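Sulfate permease family protein (Vibrio cholerae O1 biovar El Tor, PDB 3MGL) is probably a membrane transporter of the sulfate permease (SulP) family, represented here by its cytoplasmic STAS domain alone. Local coordinates at residues T37-M42 / E71-S76; E47-L52 / R80-L85. All coordinates share one frame; numbering follows the deposited sequence.

Interaction 1. Residues T37-M42 / E71-S76; sequences TFERVM and EEMIQS
The Met73 side chain, a selenomethionine, runs out extended from CG (chi1 -153°), and this carries its CE across to Phe38, whose own CG stands opposite the backbone N. CE meets the ring at its edge, near the ring plane, 3.7 Å from Phe38 CD2, and also rests on CB; the two side chains cross at about a right angle. A long, unbranched apolar chain suits this place, since it spans the gap to a helix segment whose axis comes no closer than 10.1 Å. Beside this contact Glu39 reaches across to Ser76. Its OE2 lies 2.7 Å from Ser76 OG, and the hydroxyl is also 2.9 Å from Glu72 O one turn back in its own helix, so its one proton has two acceptors to choose between. The small serine leaves room for the glutamate chain to lie alongside, with Glu39 CG 3.7 Å from Ser76 CB. Glu72 CG lies against the same OE2, and the two carboxylates come within 4.1 Å (OE2 to OE2), a like-charge approach that may raise the pKa of one of them a little. Phe38 also stacks on Tyr24 of the neighbouring strand and meets Phe32 of the second subunit. The nearly parallel helices, inclined by 11°, form one helical layer over the parallel sheet of the STAS fold.

Interaction 2. Residues E47-L52 / R80-L85; sequences ETPQIL and RGIKVL
Ile51 pairs with Lys83 and Leu52 with Val84 as parallel neighbours, and the backbone bonds alternate in direction, Lys83 N to Gln50 O (3.0 Å), Leu52 N to Lys83 O (2.8 Å) and Leu85 N to Leu52 O (2.8 Å), with CA-H...O contacts from Ile51 to Lys83 O and from Val84 to Leu52 O filling in between. On one face Ile51 CG2 meets Leu85 CD2 at 3.9 Å, while Lys83 begins on that face and leads its extended chain away to a salt bridge with Glu125. On the other, Ile82 splits its branches: CG2 packs on Leu52 CB at 3.8 Å, and CG1, standing beside the backbone N (chi1 -51°), places CD1 against Thr48 CB and near the Pro49 ring. A beta-branched residue can serve both neighbours at once. Farther out, the methyl of Thr48 sits over the centre of the Arg80 guanidinium, CG2 to CZ 3.4 Å. The arginine chain bends at chi2 and chi3 to bring one face of the guanidinium against that methyl, and the group is anchored through NH1 by carbonyls of helix 32-44 (Met42) and of the loop after it (Ile45), which should fix its tilt. Gly81, with positive phi, is the C' residue of a Schellman motif ending helix 64-79, a place where a side chain would press on the preceding carbonyl. Phe77 of that helix packs on Leu52, Ile82 and Val84. Strand 51-56, helix 64-79 and strand 83-87 thus make a beta-alpha-beta crossover unit, whose two strands sit side by side in the middle of the parallel STAS sheet.

The centres of interactions 1 and 2 lie about 11 Å apart, and Met42, at the end of segment 37-42, joins them. Its carbonyl O is 2.7 Å from Arg80 NH1, a probable hydrogen bond from the loop after helix 64-79 to helix 32-44. Its side chain packs on the loops that lead into the two strands, with CG 3.5 Å from Ile82 CD1 and SE 3.7 Å from Pro49 CD. Along the chain the four segments alternate, so the chain passes from one contact to the other three times. Both contacts also touch the second subunit: Phe38 and Met42 pack on its Thr65, and Pro49 on its Ile64.

Interaction 1. Residues T37-M42 / E71-S76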
loop_
_atom_site.group_PDB
_atom_site.type_symbol
_atom_site.label_atom_id
_atom_site.label_comp_id
_atom_site.label_asym_id
_atom_site.label_seq_id
_atom_site.Cartn_x
_atom_site.Cartn_y
_atom_site.Cartn_z
ATOM N N THR A 37 -6.443 12.561 20.369
ATOM C CA THR A 37 -6.359 11.381 21.221
ATOM C C THR A 37 -5.050 11.349 22.024
ATOM O O THR A 37 -5.050 10.949 23.197
ATOM C CB THR A 37 -6.546 10.056 20.432
ATOM O OG1 THR A 37 -7.499 10.238 19.370
ATOM C CG2 THR A 37 -7.086 8.973 21.354
ATOM N N PHE A 38 -3.952 11.796 21.411
ATOM C CA PHE A 38 -2.652 11.747 22.074
ATOM C C PHE A 38 -2.552 12.810 23.161
ATOM O O PHE A 38 -1.999 12.562 24.235
ATOM C CB PHE A 38 -1.493 11.891 21.077
ATOM C CG PHE A 38 -0.155 11.579 21.675
ATOM C CD1 PHE A 38 0.180 10.269 22.027
ATOM C CD2 PHE A 38 0.772 12.583 21.906
ATOM C CE1 PHE A 38 1.433 9.968 22.598
ATOM C CE2 PHE A 38 2.029 12.286 22.471
ATOM C CZ PHE A 38 2.345 10.974 22.822
ATOM N N GLU A 39 -3.082 13.991 22.864
ATOM C CA GLU A 39 -3.295 15.033 23.861
ATOM C C GLU A 39 -4.067 14.444 25.043
ATOM O O GLU A 39 -3.687 14.650 26.186
ATOM C CB GLU A 39 -4.082 16.175 23.220
ATOM C CG GLU A 39 -3.749 17.546 23.742
ATOM C CD GLU A 39 -4.423 18.682 22.939
ATOM O OE1 GLU A 39 -4.603 18.548 21.701
ATOM O OE2 GLU A 39 -4.770 19.716 23.564
ATOM N N ARG A 40 -5.117 13.664 24.754
ATOM C CA ARG A 40 -5.955 13.063 25.798
ATOM C C ARG A 40 -5.148 12.090 26.664
ATOM O O ARG A 40 -5.167 12.174 27.881
ATOM C CB ARG A 40 -7.161 12.348 25.192
ATOM C CG ARG A 40 -8.400 12.364 26.073
ATOM C CD ARG A 40 -9.525 11.374 25.652
ATOM N NE ARG A 40 -9.598 11.044 24.220
ATOM C CZ ARG A 40 -9.977 11.878 23.245
ATOM N NH1 ARG A 40 -10.307 13.142 23.514
ATOM N NH2 ARG A 40 -10.004 11.450 21.986
ATOM N N VAL A 41 -4.428 11.183 26.017
ATOM C CA VAL A 41 -3.577 10.223 26.713
ATOM C C VAL A 41 -2.537 10.920 27.587
ATOM O O VAL A 41 -2.371 10.573 28.752
ATOM C CB VAL A 41 -2.896 9.241 25.724
ATOM C CG1 VAL A 41 -1.788 8.431 26.414
ATOM C CG2 VAL A 41 -3.960 8.315 25.088
HETATM N N MSE A 42 -1.853 11.906 27.023
HETATM C CA MSE A 42 -0.825 12.619 27.772
HETATM C C MSE A 42 -1.389 13.297 29.027
HETATM O O MSE A 42 -0.727 13.325 30.063
HETATM C CB MSE A 42 -0.099 13.627 26.884
HETATM C CG MSE A 42 1.262 13.970 27.408
HETATM SE SE MSE A 42 2.481 12.443 27.371
HETATM C CE MSE A 42 3.470 12.861 25.770
ATOM N N GLU A 71 -0.131 24.006 17.809
ATOM C CA GLU A 71 0.084 24.940 18.909
ATOM C C GLU A 71 -0.600 24.400 20.188
ATOM O O GLU A 71 0.067 24.167 21.193
ATOM C CB GLU A 71 -0.448 26.347 18.515
ATOM C CG GLU A 71 -0.361 27.440 19.587
ATOM C CD GLU A 71 -0.909 28.807 19.099
ATOM O OE1 GLU A 71 -1.484 28.869 17.972
ATOM O OE2 GLU A 71 -0.766 29.826 19.842
ATOM N N GLU A 72 -1.909 24.168 20.125
ATOM C CA GLU A 72 -2.689 23.695 21.299
ATOM C C GLU A 72 -2.107 22.416 21.911
ATOM O O GLU A 72 -2.022 22.286 23.124
ATOM C CB GLU A 72 -4.179 23.484 20.952
ATOM C CG GLU A 72 -5.015 22.796 22.055
ATOM C CD GLU A 72 -6.527 22.741 21.754
ATOM O OE1 GLU A 72 -6.907 22.572 20.565
ATOM O OE2 GLU A 72 -7.344 22.846 22.710
HETATM N N MSE A 73 -1.708 21.490 21.047
HETATM C CA MSE A 73 -1.142 20.210 21.434
HETATM C C MSE A 73 0.170 20.406 22.206
HETATM O O MSE A 73 0.373 19.824 23.272
HETATM C CB MSE A 73 -0.889 19.375 20.175
HETATM C CG MSE A 73 -0.923 17.884 20.359
HETATM SE SE MSE A 73 0.032 16.970 18.910
HETATM C CE MSE A 73 -0.278 15.178 19.532
ATOM N N ILE A 74 1.058 21.234 21.660
ATOM C CA ILE A 74 2.322 21.495 22.309
ATOM C C ILE A 74 2.107 22.221 23.645
ATOM O O ILE A 74 2.781 21.930 24.635
ATOM C CB ILE A 74 3.282 22.287 21.366
ATOM C CG1 ILE A 74 3.651 21.418 20.150
ATOM C CG2 ILE A 74 4.521 22.775 22.132
ATOM C CD1 ILE A 74 4.167 22.187 18.952
ATOM N N GLN A 75 1.179 23.170 23.674
ATOM C CA GLN A 75 0.832 23.851 24.928
ATOM C C GLN A 75 0.398 22.869 26.038
ATOM O O GLN A 75 0.812 23.022 27.178
ATOM C CB GLN A 75 -0.229 24.935 24.702
ATOM C CG GLN A 75 0.326 26.184 24.002
ATOM C CD GLN A 75 -0.761 27.149 23.510
ATOM O OE1 GLN A 75 -1.973 26.909 23.670
ATOM N NE2 GLN A 75 -0.324 28.256 22.907
ATOM N N SER A 76 -0.421 21.870 25.690
ATOM C CA SER A 76 -0.837 20.823 26.641
ATOM C C SER A 76 0.362 20.053 27.163
ATOM O O SER A 76 0.390 19.674 28.316
ATOM C CB SER A 76 -1.769 19.797 25.991
ATOM O OG SER A 76 -2.794 20.437 25.267
#

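Interaction 2. Residues E47-L52 / R80-L85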
loop_
_atom_site.group_PDB
_atom_site.type_symbol
_atom_site.label_atom_id
_atom_site.label_comp_id
_atom_site.label_asym_id
_atom_site.label_seq_id
_atom_site.Cartn_x
_atom_site.Cartn_y
_atom_site.Cartn_z
ATOM N N GLU A 47 2.141 9.086 34.576
ATOM C CA GLU A 47 3.566 9.342 34.460
ATOM C C GLU A 47 3.870 9.828 33.051
ATOM O O GLU A 47 3.580 9.138 32.072
ATOM C CB GLU A 47 4.290 8.037 34.714
ATOM C CG GLU A 47 5.668 8.154 35.252
ATOM C CD GLU A 47 6.193 6.794 35.695
ATOM O OE1 GLU A 47 5.552 6.157 36.574
ATOM O OE2 GLU A 47 7.240 6.362 35.150
ATOM N N THR A 48 4.443 11.025 32.953
ATOM C CA THR A 48 4.769 11.631 31.666
ATOM C C THR A 48 6.269 11.564 31.340
ATOM O O THR A 48 7.105 11.515 32.239
ATOM C CB THR A 48 4.268 13.099 31.598
ATOM O OG1 THR A 48 4.626 13.787 32.798
ATOM C CG2 THR A 48 2.753 13.128 31.455
ATOM N N PRO A 49 6.613 11.545 30.041
ATOM C CA PRO A 49 8.021 11.507 29.693
ATOM C C PRO A 49 8.643 12.888 29.918
ATOM O O PRO A 49 7.928 13.878 29.966
ATOM C CB PRO A 49 7.991 11.178 28.196
ATOM C CG PRO A 49 6.729 11.785 27.727
ATOM C CD PRO A 49 5.752 11.657 28.846
ATOM N N GLN A 50 9.960 12.942 30.029
ATOM C CA GLN A 50 10.705 14.190 30.149
ATOM C C GLN A 50 10.828 14.882 28.764
ATOM O O GLN A 50 10.742 16.115 28.635
ATOM C CB GLN A 50 12.057 13.842 30.801
ATOM C CG GLN A 50 13.130 14.888 30.828
ATOM C CD GLN A 50 14.435 14.348 31.463
ATOM O OE1 GLN A 50 14.419 13.345 32.209
ATOM N NE2 GLN A 50 15.564 15.012 31.170
ATOM N N ILE A 51 10.968 14.077 27.717
ATOM C CA ILE A 51 11.073 14.609 26.375
ATOM C C ILE A 51 10.131 13.884 25.419
ATOM O O ILE A 51 10.031 12.640 25.418
ATOM C CB ILE A 51 12.542 14.567 25.843
ATOM C CG1 ILE A 51 13.473 15.350 26.784
ATOM C CG2 ILE A 51 12.639 15.140 24.405
ATOM C CD1 ILE A 51 14.939 15.046 26.607
ATOM N N LEU A 52 9.414 14.678 24.619
ATOM C CA LEU A 52 8.662 14.125 23.509
ATOM C C LEU A 52 9.236 14.607 22.167
ATOM O O LEU A 52 9.404 15.810 21.953
ATOM C CB LEU A 52 7.179 14.505 23.628
ATOM C CG LEU A 52 6.320 14.013 22.453
ATOM C CD1 LEU A 52 5.965 12.534 22.583
ATOM C CD2 LEU A 52 5.072 14.827 22.353
ATOM N N ARG A 80 2.426 20.075 31.383
ATOM C CA ARG A 80 2.773 18.877 32.175
ATOM C C ARG A 80 4.305 18.725 32.385
ATOM O O ARG A 80 4.775 17.713 32.907
ATOM C CB ARG A 80 2.168 17.603 31.557
ATOM C CG ARG A 80 0.619 17.617 31.401
ATOM C CD ARG A 80 -0.032 16.257 31.774
ATOM N NE ARG A 80 0.534 15.667 33.005
ATOM C CZ ARG A 80 0.326 14.418 33.434
ATOM N NH1 ARG A 80 -0.463 13.580 32.761
ATOM N NH2 ARG A 80 0.923 13.996 34.553
ATOM N N GLY A 81 5.072 19.732 31.970
ATOM C CA GLY A 81 6.521 19.719 32.119
ATOM C C GLY A 81 7.271 18.989 31.010
ATOM O O GLY A 81 8.446 18.710 31.156
ATOM N N ILE A 82 6.608 18.679 29.897
ATOM C CA ILE A 82 7.246 17.908 28.829
ATOM C C ILE A 82 7.962 18.825 27.856
ATOM O O ILE A 82 7.372 19.757 27.309
ATOM C CB ILE A 82 6.249 17.011 28.078
ATOM C CG1 ILE A 82 5.448 16.174 29.069
ATOM C CG2 ILE A 82 6.979 16.103 27.033
ATOM C CD1 ILE A 82 4.175 15.601 28.472
ATOM N N LYS A 83 9.243 18.555 27.654
ATOM C CA LYS A 83 10.035 19.286 26.675
ATOM C C LYS A 83 9.743 18.661 25.321
ATOM O O LYS A 83 9.755 17.444 25.186
ATOM C CB LYS A 83 11.519 19.230 27.049
ATOM C CG LYS A 83 12.456 19.898 26.063
ATOM C CD LYS A 83 13.864 19.869 26.628
ATOM C CE LYS A 83 14.817 20.680 25.777
ATOM N NZ LYS A 83 15.948 21.214 26.593
ATOM N N VAL A 84 9.409 19.487 24.336
ATOM C CA VAL A 84 9.000 18.986 23.031
ATOM C C VAL A 84 10.068 19.309 21.993
ATOM O O VAL A 84 10.550 20.467 21.922
ATOM C CB VAL A 84 7.647 19.584 22.581
ATOM C CG1 VAL A 84 7.225 19.043 21.224
ATOM C CG2 VAL A 84 6.549 19.309 23.626
ATOM N N LEU A 85 10.451 18.286 21.223
ATOM C CA LEU A 85 11.315 18.458 20.070
ATOM C C LEU A 85 10.499 18.179 18.824
ATOM O O LEU A 85 9.610 17.313 18.810
ATOM C CB LEU A 85 12.543 17.518 20.092
ATOM C CG LEU A 85 13.752 17.798 20.998
ATOM C CD1 LEU A 85 13.400 18.530 22.304
ATOM C CD2 LEU A 85 14.542 16.525 21.308
#